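Local coordinates for esterase D (Lactobacillus rhamnosus, PDB 3DKR), which probably hydrolyses carboxylic esters with the serine-histidine-aspartate triad of an alpha/beta hydrolase, at residues H29-S34 and G164-I169; F98-G103 and V227-S232; G103-M108 and D170-T175. All coordinates share one frame; numbering follows the deposited sequence.

Contact 1 (H29-S34 and G164-I169). With ACT (acetate ion), chain B.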
ATOM      1  N   HIS A  29      -0.234   3.314   2.270  1.00 13.87           N
ATOM      2  CA  HIS A  29       0.931   2.781   2.973  1.00 13.81           C
ATOM      3  C   HIS A  29       0.791   1.337   3.489  1.00 14.40           C
ATOM      4  O   HIS A  29      -0.204   0.662   3.218  1.00 13.57           O
ATOM      5  CB  HIS A  29       1.404   3.769   4.060  1.00 14.59           C
ATOM      6  CG  HIS A  29       0.484   3.939   5.235  1.00 15.03           C
ATOM      7  ND1 HIS A  29       0.368   2.995   6.244  1.00 15.75           N
ATOM      8  CD2 HIS A  29      -0.262   5.002   5.626  1.00 15.05           C
ATOM      9  CE1 HIS A  29      -0.443   3.462   7.180  1.00 16.92           C
ATOM     10  NE2 HIS A  29      -0.842   4.674   6.830  1.00 16.04           N
ATOM     11  N   ALA A  30       1.818   0.892   4.218  1.00 14.92           N
ATOM     12  CA  ALA A  30       1.905  -0.484   4.725  1.00 15.24           C
ATOM     13  C   ALA A  30       1.243  -0.679   6.080  1.00 15.67           C
ATOM     14  O   ALA A  30       1.079   0.265   6.850  1.00 15.96           O
ATOM     15  CB  ALA A  30       3.361  -0.888   4.829  1.00 15.85           C
ATOM     16  N   TYR A  31       0.902  -1.932   6.372  1.00 15.54           N
ATOM     17  CA  TYR A  31       0.443  -2.313   7.707  1.00 15.93           C
ATOM     18  C   TYR A  31       1.614  -2.114   8.685  1.00 16.31           C
ATOM     19  O   TYR A  31       2.726  -2.563   8.424  1.00 16.99           O
ATOM     20  CB  TYR A  31       0.027  -3.766   7.686  1.00 15.66           C
ATOM     21  CG  TYR A  31      -0.592  -4.303   8.951  1.00 16.35           C
ATOM     22  CD1 TYR A  31      -1.689  -3.690   9.529  1.00 16.62           C
ATOM     23  CD2 TYR A  31      -0.125  -5.485   9.509  1.00 17.02           C
ATOM     24  CE1 TYR A  31      -2.278  -4.210  10.677  1.00 15.81           C
ATOM     25  CE2 TYR A  31      -0.707  -6.019  10.645  1.00 17.27           C
ATOM     26  CZ  TYR A  31      -1.786  -5.388  11.220  1.00 16.58           C
ATOM     27  OH  TYR A  31      -2.380  -5.932  12.352  1.00 18.17           O
ATOM     28  N   THR A  32       1.311  -1.442   9.796  1.00 16.96           N
ATOM     29  CA  THR A  32       2.279  -0.907  10.770  1.00 17.17           C
ATOM     30  C   THR A  32       3.116   0.253  10.226  1.00 17.12           C
ATOM     31  O   THR A  32       3.933   0.836  10.953  1.00 17.99           O
ATOM     32  CB  THR A  32       3.232  -1.974  11.378  1.00 17.78           C
ATOM     33  OG1 THR A  32       4.285  -2.324  10.458  1.00 18.22           O
ATOM     34  CG2 THR A  32       2.465  -3.204  11.824  1.00 19.48           C
ATOM     35  N   GLY A  33       2.908   0.612   8.960  1.00 16.14           N
ATOM     36  CA  GLY A  33       3.634   1.722   8.358  1.00 16.79           C
ATOM     37  C   GLY A  33       2.962   3.049   8.599  1.00 16.23           C
ATOM     38  O   GLY A  33       2.225   3.243   9.581  1.00 16.20           O
ATOM     39  N   SER A  34       3.174   3.973   7.658  1.00 15.85           N
ATOM     40  CA  SER A  34       2.675   5.334   7.791  1.00 15.17           C
ATOM     41  C   SER A  34       3.011   6.064   6.503  1.00 14.79           C
ATOM     42  O   SER A  34       3.645   5.459   5.593  1.00 14.03           O
ATOM     43  CB  SER A  34       3.351   6.051   8.962  1.00 14.78           C
ATOM     44  OG  SER A  34       4.652   6.495   8.605  1.00 17.23           O
ATOM     45  N   GLY A 164      -6.644 -11.831  15.148  1.00 18.59           N
ATOM     46  CA  GLY A 164      -7.980 -11.453  14.725  1.00 18.63           C
ATOM     47  C   GLY A 164      -7.947 -10.367  13.658  1.00 18.35           C
ATOM     48  O   GLY A 164      -8.737 -10.405  12.712  1.00 18.81           O
ATOM     49  N   GLN A 165      -7.035  -9.406  13.802  1.00 18.11           N
ATOM     50  CA  GLN A 165      -6.929  -8.348  12.788  1.00 17.39           C
ATOM     51  C   GLN A 165      -6.333  -8.890  11.497  1.00 17.43           C
ATOM     52  O   GLN A 165      -6.806  -8.535  10.421  1.00 16.29           O
ATOM     53  CB  GLN A 165      -6.154  -7.126  13.263  1.00 17.51           C
ATOM     54  CG  GLN A 165      -6.206  -5.995  12.238  1.00 16.80           C
ATOM     55  CD  GLN A 165      -5.718  -4.694  12.814  1.00 16.08           C
ATOM     56  OE1 GLN A 165      -4.527  -4.504  12.975  1.00 17.79           O
ATOM     57  NE2 GLN A 165      -6.650  -3.810  13.169  1.00 17.23           N
ATOM     58  N   LEU A 166      -5.308  -9.738  11.585  1.00 17.47           N
ATOM     59  CA  LEU A 166      -4.779 -10.372  10.374  1.00 17.67           C
ATOM     60  C   LEU A 166      -5.875 -11.171   9.679  1.00 17.67           C
ATOM     61  O   LEU A 166      -5.974 -11.152   8.448  1.00 17.23           O
ATOM     62  CB  LEU A 166      -3.569 -11.260  10.671  1.00 19.01           C
ATOM     63  CG  LEU A 166      -2.297 -10.477  10.987  1.00 19.00           C
ATOM     64  CD1 LEU A 166      -1.154 -11.404  11.391  1.00 19.49           C
ATOM     65  CD2 LEU A 166      -1.862  -9.583   9.811  1.00 22.05           C
ATOM     66  N   ALA A 167      -6.706 -11.867  10.456  1.00 16.98           N
ATOM     67  CA  ALA A 167      -7.837 -12.606   9.876  1.00 17.36           C
ATOM     68  C   ALA A 167      -8.769 -11.649   9.144  1.00 16.83           C
ATOM     69  O   ALA A 167      -9.240 -11.961   8.057  1.00 17.51           O
ATOM     70  CB  ALA A 167      -8.609 -13.353  10.971  1.00 17.92           C
ATOM     71  N   ALA A 168      -9.029 -10.482   9.729  1.00 16.09           N
ATOM     72  CA  ALA A 168      -9.916  -9.498   9.119  1.00 16.12           C
ATOM     73  C   ALA A 168      -9.338  -8.990   7.802  1.00 15.36           C
ATOM     74  O   ALA A 168     -10.060  -8.812   6.817  1.00 16.78           O
ATOM     75  CB  ALA A 168     -10.137  -8.332  10.063  1.00 16.43           C
ATOM     76  N   ILE A 169      -8.041  -8.721   7.809  1.00 15.61           N
ATOM     77  CA  ILE A 169      -7.344  -8.298   6.585  1.00 15.69           C
ATOM     78  C   ILE A 169      -7.394  -9.379   5.512  1.00 15.93           C
ATOM     79  O   ILE A 169      -7.772  -9.119   4.355  1.00 15.65           O
ATOM     80  CB  ILE A 169      -5.884  -7.906   6.870  1.00 15.86           C
ATOM     81  CG1 ILE A 169      -5.837  -6.702   7.808  1.00 15.97           C
ATOM     82  CG2 ILE A 169      -5.169  -7.566   5.564  1.00 16.77           C
ATOM     83  CD1 ILE A 169      -4.452  -6.462   8.426  1.00 15.78           C
TER
HETATM   84  C   ACT B 245       2.626  -3.984   4.092  1.00 16.17           C
HETATM   85  O   ACT B 245       1.417  -3.618   4.206  1.00 15.32           O
HETATM   86  OXT ACT B 245       3.247  -3.726   3.021  1.00 16.25           O
HETATM   87  CH3 ACT B 245       3.333  -4.706   5.205  1.00 16.79           C
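Tyr31 reaches out of the loop after strand 23-28 and lays its ring against helix 155-178, where Gln165, Leu166 and Ile169 receive it. The tight part lies at the far end of the ring. The phenol donates a hydrogen bond from Tyr31 OH to Gln165 OE1 at 2.7 Å, striking a lone pair in the plane of the amide carbonyl. The amide stands 73° from the ring plane, and its NE2 binds Ile68 O, so both ends of the Gln165 amide are held. One face of the ring takes a CH-pi contact from Ile169 CD1, 4.0 Å from the ring centroid of Tyr31. Thr32 CG2 comes over the opposite face. Leu166 CD2 touches Tyr31 CE2 at 3.8 Å, its side chain crossing the tyrosine at about a right angle. The chi1 of -175° swings the ring away from its own backbone N, toward the helix.

The loop side is looser: the nearest CA atoms, of Tyr31 and Ile169, are 9.9 Å apart, and side chains alone bridge the gap. Here Ala30 to Gly33 form a type II turn. Tyr31 N points at the bound acetate, probably from the crystallisation liquor, 2.8 Å from ACT O. A backbone N-H in the loop after this strand, held to an anion beside the predicted nucleophile Ser101, is consistent with the alpha/beta-hydrolase oxyanion hole, with Leu102 N its probable partner.

Contact 2 (F98-G103 and V227-S232). With ACT (acetate ion), chain B.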
ATOM      1  N   PHE A  98      -1.741   3.625  -5.994  1.00 13.92           N
ATOM      2  CA  PHE A  98      -0.812   2.523  -5.707  1.00 13.94           C
ATOM      3  C   PHE A  98      -0.712   2.318  -4.208  1.00 13.66           C
ATOM      4  O   PHE A  98      -0.939   3.242  -3.443  1.00 14.24           O
ATOM      5  CB  PHE A  98       0.607   2.830  -6.204  1.00 14.20           C
ATOM      6  CG  PHE A  98       0.692   3.215  -7.655  1.00 14.57           C
ATOM      7  CD1 PHE A  98       0.755   2.237  -8.644  1.00 14.92           C
ATOM      8  CD2 PHE A  98       0.795   4.548  -8.025  1.00 14.33           C
ATOM      9  CE1 PHE A  98       0.862   2.585  -9.977  1.00 15.52           C
ATOM     10  CE2 PHE A  98       0.874   4.902  -9.358  1.00 15.37           C
ATOM     11  CZ  PHE A  98       0.933   3.917 -10.325  1.00 15.08           C
ATOM     12  N   GLY A  99      -0.299   1.124  -3.807  1.00 14.22           N
ATOM     13  CA  GLY A  99      -0.044   0.857  -2.396  1.00 14.01           C
ATOM     14  C   GLY A  99       0.928  -0.265  -2.159  1.00 14.31           C
ATOM     15  O   GLY A  99       1.299  -0.987  -3.087  1.00 15.06           O
ATOM     16  N   LEU A 100       1.364  -0.385  -0.900  1.00 13.75           N
ATOM     17  CA  LEU A 100       2.201  -1.510  -0.452  1.00 14.23           C
ATOM     18  C   LEU A 100       1.296  -2.731  -0.209  1.00 14.46           C
ATOM     19  O   LEU A 100       0.277  -2.855  -0.895  1.00 14.01           O
ATOM     20  CB  LEU A 100       3.061  -1.111   0.757  1.00 14.59           C
ATOM     21  CG  LEU A 100       4.305  -0.333   0.304  1.00 15.18           C
ATOM     22  CD1 LEU A 100       4.844   0.587   1.414  1.00 15.90           C
ATOM     23  CD2 LEU A 100       5.387  -1.293  -0.180  1.00 17.05           C
ATOM     24  N   SER A 101       1.649  -3.689   0.654  1.00 14.50           N
ATOM     25  CA  SER A 101       0.784  -4.893   0.723  1.00 14.75           C
ATOM     26  C   SER A 101      -0.634  -4.528   1.180  1.00 14.83           C
ATOM     27  O   SER A 101      -1.618  -4.848   0.503  1.00 15.32           O
ATOM     28  CB  SER A 101       1.371  -6.015   1.587  1.00 14.97           C
ATOM     29  OG  SER A 101       2.544  -6.579   1.028  1.00 15.71           O
ATOM     30  N   LEU A 102      -0.735  -3.837   2.303  1.00 14.29           N
ATOM     31  CA  LEU A 102      -2.035  -3.430   2.827  1.00 14.14           C
ATOM     32  C   LEU A 102      -2.685  -2.396   1.908  1.00 14.34           C
ATOM     33  O   LEU A 102      -3.790  -2.606   1.404  1.00 14.42           O
ATOM     34  CB  LEU A 102      -1.892  -2.879   4.251  1.00 14.99           C
ATOM     35  CG  LEU A 102      -3.195  -2.370   4.857  1.00 14.57           C
ATOM     36  CD1 LEU A 102      -4.197  -3.503   5.137  1.00 16.12           C
ATOM     37  CD2 LEU A 102      -2.881  -1.582   6.128  1.00 16.70           C
ATOM     38  N   GLY A 103      -1.992  -1.281   1.678  1.00 13.82           N
ATOM     39  CA  GLY A 103      -2.508  -0.227   0.803  1.00 13.97           C
ATOM     40  C   GLY A 103      -2.881  -0.773  -0.565  1.00 13.65           C
ATOM     41  O   GLY A 103      -3.835  -0.297  -1.187  1.00 15.03           O
ATOM     42  N   VAL A 227      10.048  -3.599   1.723  1.00 16.59           N
ATOM     43  CA  VAL A 227       9.589  -2.212   1.560  1.00 16.47           C
ATOM     44  C   VAL A 227      10.412  -1.540   0.473  1.00 15.95           C
ATOM     45  O   VAL A 227      11.308  -0.731   0.740  1.00 16.78           O
ATOM     46  CB  VAL A 227       9.588  -1.414   2.878  1.00 16.91           C
ATOM     47  CG1 VAL A 227       8.950  -0.028   2.674  1.00 18.01           C
ATOM     48  CG2 VAL A 227       8.823  -2.183   3.978  1.00 18.45           C
ATOM     49  N   ILE A 228      10.078  -1.878  -0.772  1.00 15.69           N
ATOM     50  CA  ILE A 228      10.833  -1.423  -1.924  1.00 15.79           C
ATOM     51  C   ILE A 228      10.711   0.085  -2.213  1.00 15.81           C
ATOM     52  O   ILE A 228      11.474   0.614  -3.015  1.00 16.45           O
ATOM     53  CB  ILE A 228      10.527  -2.255  -3.199  1.00 15.94           C
ATOM     54  CG1 ILE A 228       9.040  -2.221  -3.566  1.00 16.48           C
ATOM     55  CG2 ILE A 228      11.004  -3.691  -3.016  1.00 17.16           C
ATOM     56  CD1 ILE A 228       8.769  -2.831  -4.945  1.00 16.71           C
ATOM     57  N   THR A 229       9.792   0.770  -1.542  1.00 15.72           N
ATOM     58  CA  THR A 229       9.691   2.223  -1.653  1.00 16.00           C
ATOM     59  C   THR A 229      10.762   2.944  -0.834  1.00 16.79           C
ATOM     60  O   THR A 229      10.968   4.156  -1.003  1.00 16.30           O
ATOM     61  CB  THR A 229       8.325   2.719  -1.168  1.00 15.30           C
ATOM     62  OG1 THR A 229       8.065   2.163   0.122  1.00 15.02           O
ATOM     63  CG2 THR A 229       7.217   2.302  -2.149  1.00 16.39           C
ATOM     64  N   VAL A 230      11.417   2.218   0.077  1.00 17.12           N
ATOM     65  CA  VAL A 230      12.405   2.813   0.982  1.00 18.00           C
ATOM     66  C   VAL A 230      13.810   2.215   0.818  1.00 18.10           C
ATOM     67  O   VAL A 230      14.809   2.916   1.007  1.00 18.81           O
ATOM     68  CB  VAL A 230      11.926   2.681   2.455  1.00 18.71           C
ATOM     69  CG1 VAL A 230      12.966   3.174   3.434  1.00 21.74           C
ATOM     70  CG2 VAL A 230      10.636   3.438   2.637  1.00 18.33           C
ATOM     71  N   ASN A 231      13.900   0.930   0.484  1.00 18.26           N
ATOM     72  CA  ASN A 231      15.205   0.252   0.429  1.00 19.18           C
ATOM     73  C   ASN A 231      15.897   0.466  -0.909  1.00 19.75           C
ATOM     74  O   ASN A 231      15.455   1.290  -1.706  1.00 19.99           O
ATOM     75  CB  ASN A 231      15.066  -1.230   0.810  1.00 19.01           C
ATOM     76  CG  ASN A 231      14.249  -2.031  -0.194  1.00 18.46           C
ATOM     77  OD1 ASN A 231      14.263  -1.761  -1.392  1.00 19.32           O
ATOM     78  ND2 ASN A 231      13.545  -3.049   0.311  1.00 18.58           N
ATOM     79  N   SER A 232      16.996  -0.256  -1.164  1.00 20.55           N
ATOM     80  CA  SER A 232      17.809   0.018  -2.354  1.00 21.69           C
ATOM     81  C   SER A 232      17.077  -0.150  -3.679  1.00 20.61           C
ATOM     82  O   SER A 232      17.554   0.327  -4.704  1.00 21.67           O
ATOM     83  CB  SER A 232      19.075  -0.855  -2.368  1.00 22.22           C
ATOM     84  OG  SER A 232      18.728  -2.220  -2.395  1.00 27.04           O
TER
HETATM   85  C   ACT B 245       2.626  -3.984   4.092  1.00 16.17           C
HETATM   86  O   ACT B 245       1.417  -3.618   4.206  1.00 15.32           O
HETATM   87  OXT ACT B 245       3.247  -3.726   3.021  1.00 16.25           O
HETATM   88  CH3 ACT B 245       3.333  -4.706   5.205  1.00 16.79           C
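Leu100 and the loop after His226 meet by van der Waals contact alone; no hydrogen bond links 98-103 to 227-232. The branch that does the work is Leu100 CD1, a methyl resting beside a hydroxyl, 3.8 Å from Thr229 OG1. The one apolar pair, Leu100 CD1 with Val227 CG1 at 4.3 Å, lies at the looser margin. CG of Leu100 lies anti to the carbonyl carbon (chi1 -81°), and CD1 is the methyl that meets the loop. The hydroxyl of Thr229 is not left to the leucine: its polar partner is Asp37 O.

Within 227-232, backbone hydrogen bonds shape the loop. Val227 O accepts from Val230 N at 3.0 Å and from Asn231 N at 3.1 Å, drawing it into a compact turn. Asn231 lies before the turn that leads into helix 234-246; its OD1 caps Ala233 N, and its ND2 bonds Lys225 O.

Bonds to the acetate form a third group. Ser101 N holds ACT OXT at 2.9 Å, and Leu102 N holds ACT O at the same length, so two successive backbone N-H groups grip one carboxylate; His226 NE2 binds the same ion. Ser101 OG, of the predicted nucleophile, is hydrogen-bonded to Ser125 O. The sharp turn after strand 94-99, with Ser101 in the sequence Gly-Leu-Ser-Leu-Gly and the His226 loop beside it, is the nucleophile elbow of the alpha/beta-hydrolase fold.

Contact 3 (G103-M108 and D170-T175)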
ATOM      1  N   GLY A 103      -1.992  -1.281   1.678  1.00 13.82           N
ATOM      2  CA  GLY A 103      -2.508  -0.227   0.803  1.00 13.97           C
ATOM      3  C   GLY A 103      -2.881  -0.773  -0.565  1.00 13.65           C
ATOM      4  O   GLY A 103      -3.835  -0.297  -1.187  1.00 15.03           O
ATOM      5  N   GLY A 104      -2.120  -1.761  -1.037  1.00 14.28           N
ATOM      6  CA  GLY A 104      -2.352  -2.368  -2.361  1.00 14.71           C
ATOM      7  C   GLY A 104      -3.649  -3.155  -2.476  1.00 14.78           C
ATOM      8  O   GLY A 104      -4.220  -3.259  -3.556  1.00 15.11           O
ATOM      9  N   ILE A 105      -4.121  -3.720  -1.369  1.00 14.52           N
ATOM     10  CA  ILE A 105      -5.430  -4.375  -1.352  1.00 14.60           C
ATOM     11  C   ILE A 105      -6.465  -3.314  -1.708  1.00 14.63           C
ATOM     12  O   ILE A 105      -7.330  -3.544  -2.551  1.00 15.53           O
ATOM     13  CB  ILE A 105      -5.758  -4.973   0.041  1.00 13.95           C
ATOM     14  CG1 ILE A 105      -4.826  -6.143   0.348  1.00 14.84           C
ATOM     15  CG2 ILE A 105      -7.236  -5.456   0.129  1.00 14.24           C
ATOM     16  CD1 ILE A 105      -4.803  -6.490   1.849  1.00 16.04           C
ATOM     17  N   PHE A 106      -6.361  -2.145  -1.078  1.00 14.51           N
ATOM     18  CA  PHE A 106      -7.324  -1.076  -1.316  1.00 14.42           C
ATOM     19  C   PHE A 106      -7.136  -0.434  -2.694  1.00 14.56           C
ATOM     20  O   PHE A 106      -8.112  -0.050  -3.327  1.00 14.68           O
ATOM     21  CB  PHE A 106      -7.261  -0.041  -0.197  1.00 14.93           C
ATOM     22  CG  PHE A 106      -7.403  -0.658   1.172  1.00 13.72           C
ATOM     23  CD1 PHE A 106      -8.492  -1.462   1.459  1.00 15.77           C
ATOM     24  CD2 PHE A 106      -6.433  -0.474   2.150  1.00 15.81           C
ATOM     25  CE1 PHE A 106      -8.627  -2.053   2.717  1.00 15.73           C
ATOM     26  CE2 PHE A 106      -6.569  -1.051   3.398  1.00 15.49           C
ATOM     27  CZ  PHE A 106      -7.651  -1.850   3.676  1.00 15.40           C
ATOM     28  N   ALA A 107      -5.891  -0.350  -3.174  1.00 14.35           N
ATOM     29  CA  ALA A 107      -5.649   0.144  -4.541  1.00 14.50           C
ATOM     30  C   ALA A 107      -6.354  -0.721  -5.561  1.00 14.81           C
ATOM     31  O   ALA A 107      -6.988  -0.220  -6.490  1.00 15.24           O
ATOM     32  CB  ALA A 107      -4.158   0.194  -4.861  1.00 13.98           C
ATOM     33  N   MET A 108      -6.269  -2.036  -5.376  1.00 14.63           N
ATOM     34  CA  MET A 108      -6.912  -2.956  -6.307  1.00 15.26           C
ATOM     35  C   MET A 108      -8.425  -2.859  -6.175  1.00 15.16           C
ATOM     36  O   MET A 108      -9.127  -2.878  -7.191  1.00 15.83           O
ATOM     37  CB  MET A 108      -6.405  -4.382  -6.121  1.00 15.75           C
ATOM     38  CG  MET A 108      -4.929  -4.570  -6.473  1.00 15.84           C
ATOM     39  SD  MET A 108      -4.409  -3.913  -8.092  1.00 16.14           S
ATOM     40  CE  MET A 108      -5.642  -4.656  -9.173  1.00 17.65           C
ATOM     41  N   ASP A 170      -7.024 -10.604   5.898  1.00 15.43           N
ATOM     42  CA  ASP A 170      -7.109 -11.762   5.001  1.00 15.62           C
ATOM     43  C   ASP A 170      -8.508 -11.823   4.350  1.00 16.09           C
ATOM     44  O   ASP A 170      -8.660 -11.930   3.128  1.00 16.16           O
ATOM     45  CB  ASP A 170      -6.905 -13.074   5.791  1.00 16.21           C
ATOM     46  CG  ASP A 170      -5.453 -13.341   6.210  1.00 17.30           C
ATOM     47  OD1 ASP A 170      -4.506 -12.729   5.680  1.00 17.74           O
ATOM     48  OD2 ASP A 170      -5.288 -14.225   7.099  1.00 18.24           O
ATOM     49  N   GLN A 171      -9.537 -11.736   5.182  1.00 16.34           N
ATOM     50  CA  GLN A 171     -10.916 -11.880   4.722  1.00 16.96           C
ATOM     51  C   GLN A 171     -11.264 -10.794   3.694  1.00 17.07           C
ATOM     52  O   GLN A 171     -11.785 -11.067   2.608  1.00 17.99           O
ATOM     53  CB  GLN A 171     -11.857 -11.842   5.931  1.00 16.93           C
ATOM     54  CG  GLN A 171     -13.333 -11.819   5.582  1.00 18.74           C
ATOM     55  CD  GLN A 171     -14.232 -11.987   6.809  1.00 19.09           C
ATOM     56  OE1 GLN A 171     -13.756 -12.272   7.919  1.00 22.95           O
ATOM     57  NE2 GLN A 171     -15.534 -11.813   6.612  1.00 22.68           N
ATOM     58  N   PHE A 172     -10.958  -9.549   4.036  1.00 16.48           N
ATOM     59  CA  PHE A 172     -11.238  -8.420   3.143  1.00 16.61           C
ATOM     60  C   PHE A 172     -10.501  -8.617   1.831  1.00 16.63           C
ATOM     61  O   PHE A 172     -11.029  -8.374   0.736  1.00 16.46           O
ATOM     62  CB  PHE A 172     -10.771  -7.132   3.820  1.00 16.82           C
ATOM     63  CG  PHE A 172     -11.196  -5.882   3.099  1.00 16.06           C
ATOM     64  CD1 PHE A 172     -12.303  -5.159   3.506  1.00 16.42           C
ATOM     65  CD2 PHE A 172     -10.491  -5.438   2.003  1.00 16.43           C
ATOM     66  CE1 PHE A 172     -12.696  -4.017   2.819  1.00 16.81           C
ATOM     67  CE2 PHE A 172     -10.873  -4.289   1.336  1.00 17.30           C
ATOM     68  CZ  PHE A 172     -11.967  -3.593   1.736  1.00 17.49           C
ATOM     69  N   ALA A 173      -9.255  -9.058   1.943  1.00 15.75           N
ATOM     70  CA  ALA A 173      -8.408  -9.291   0.773  1.00 14.90           C
ATOM     71  C   ALA A 173      -8.928 -10.421  -0.134  1.00 15.06           C
ATOM     72  O   ALA A 173      -8.809 -10.343  -1.365  1.00 16.11           O
ATOM     73  CB  ALA A 173      -6.959  -9.574   1.213  1.00 15.12           C
ATOM     74  N   THR A 174      -9.492 -11.482   0.449  1.00 14.97           N
ATOM     75  CA  THR A 174     -10.026 -12.553  -0.397  1.00 15.22           C
ATOM     76  C   THR A 174     -11.176 -12.047  -1.265  1.00 15.92           C
ATOM     77  O   THR A 174     -11.328 -12.457  -2.413  1.00 16.53           O
ATOM     78  CB  THR A 174     -10.492 -13.806   0.409  1.00 15.45           C
ATOM     79  OG1 THR A 174     -11.540 -13.472   1.321  1.00 15.63           O
ATOM     80  CG2 THR A 174      -9.306 -14.464   1.156  1.00 15.73           C
ATOM     81  N   THR A 175     -11.970 -11.126  -0.739  1.00 16.49           N
ATOM     82  CA  THR A 175     -13.082 -10.579  -1.524  1.00 16.86           C
ATOM     83  C   THR A 175     -12.546  -9.727  -2.672  1.00 17.07           C
ATOM     84  O   THR A 175     -13.008  -9.833  -3.814  1.00 18.18           O
ATOM     85  CB  THR A 175     -14.009  -9.778  -0.646  1.00 17.71           C
ATOM     86  OG1 THR A 175     -14.574 -10.671   0.330  1.00 18.74           O
ATOM     87  CG2 THR A 175     -15.109  -9.105  -1.472  1.00 18.15           C
TER
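Helix 101-113, which follows the nucleophile elbow of the alpha/beta-hydrolase fold, packs here on the long helix 155-178, which lies between strands 119-122 and 187-192 in the chain. Their short segments run in nearly the same direction, 30° apart, with axes 10.1 Å from each other at closest approach. No hydrogen bond passes between the segments; the whole contact is apolar.

Ile105 works with both branches. Its chi1 of -68° puts CG1 beside the backbone N and CG2 anti to it, so the branches diverge over the neighbouring helix. Ile105 CD1 rests on Ala173 CB at 3.8 Å, at the point where the backbones are nearest, Ile105 CA and Ala173 CA being 6.1 Å apart. Ile105 CG2 comes in at the edge of the Phe172 ring, 3.8 Å from Phe172 CD2.

The other half of the contact is aromatic. Phe106 and Phe172 form an offset edge-to-face pair, with ring centroids 5.3 Å apart and planes at 69°, the edge of Phe106 directed at the face of Phe172. Trp78 and other residues of helix 74-89 also lie against these rings, so three helices share the aromatic cluster. The nearest approach of the two rings is between Phe106 CE1 and Phe172 CE2, 3.5 Å apart.

From the N terminus, strand 23-28 leads into the 29-34 loop, which opens contact 1. The chain then passes strand 94-99 and the elbow at 98-103, first half of contact 2, and runs on into helix 101-113, where contact 3 begins; Gly103 belongs to both. Helix 155-178 closes contact 1 with 164-169 and then contact 3 with 170-175, and the 227-232 loop closes contact 2 last. Contact 3 is thus nested inside the loop closed by contact 2, while contact 1 crosses both. Contacts 1 and 3 tie the 29-34 loop and helix 101-113 to helix 155-178, while contact 2 joins the elbow to the loop after strand 216-221.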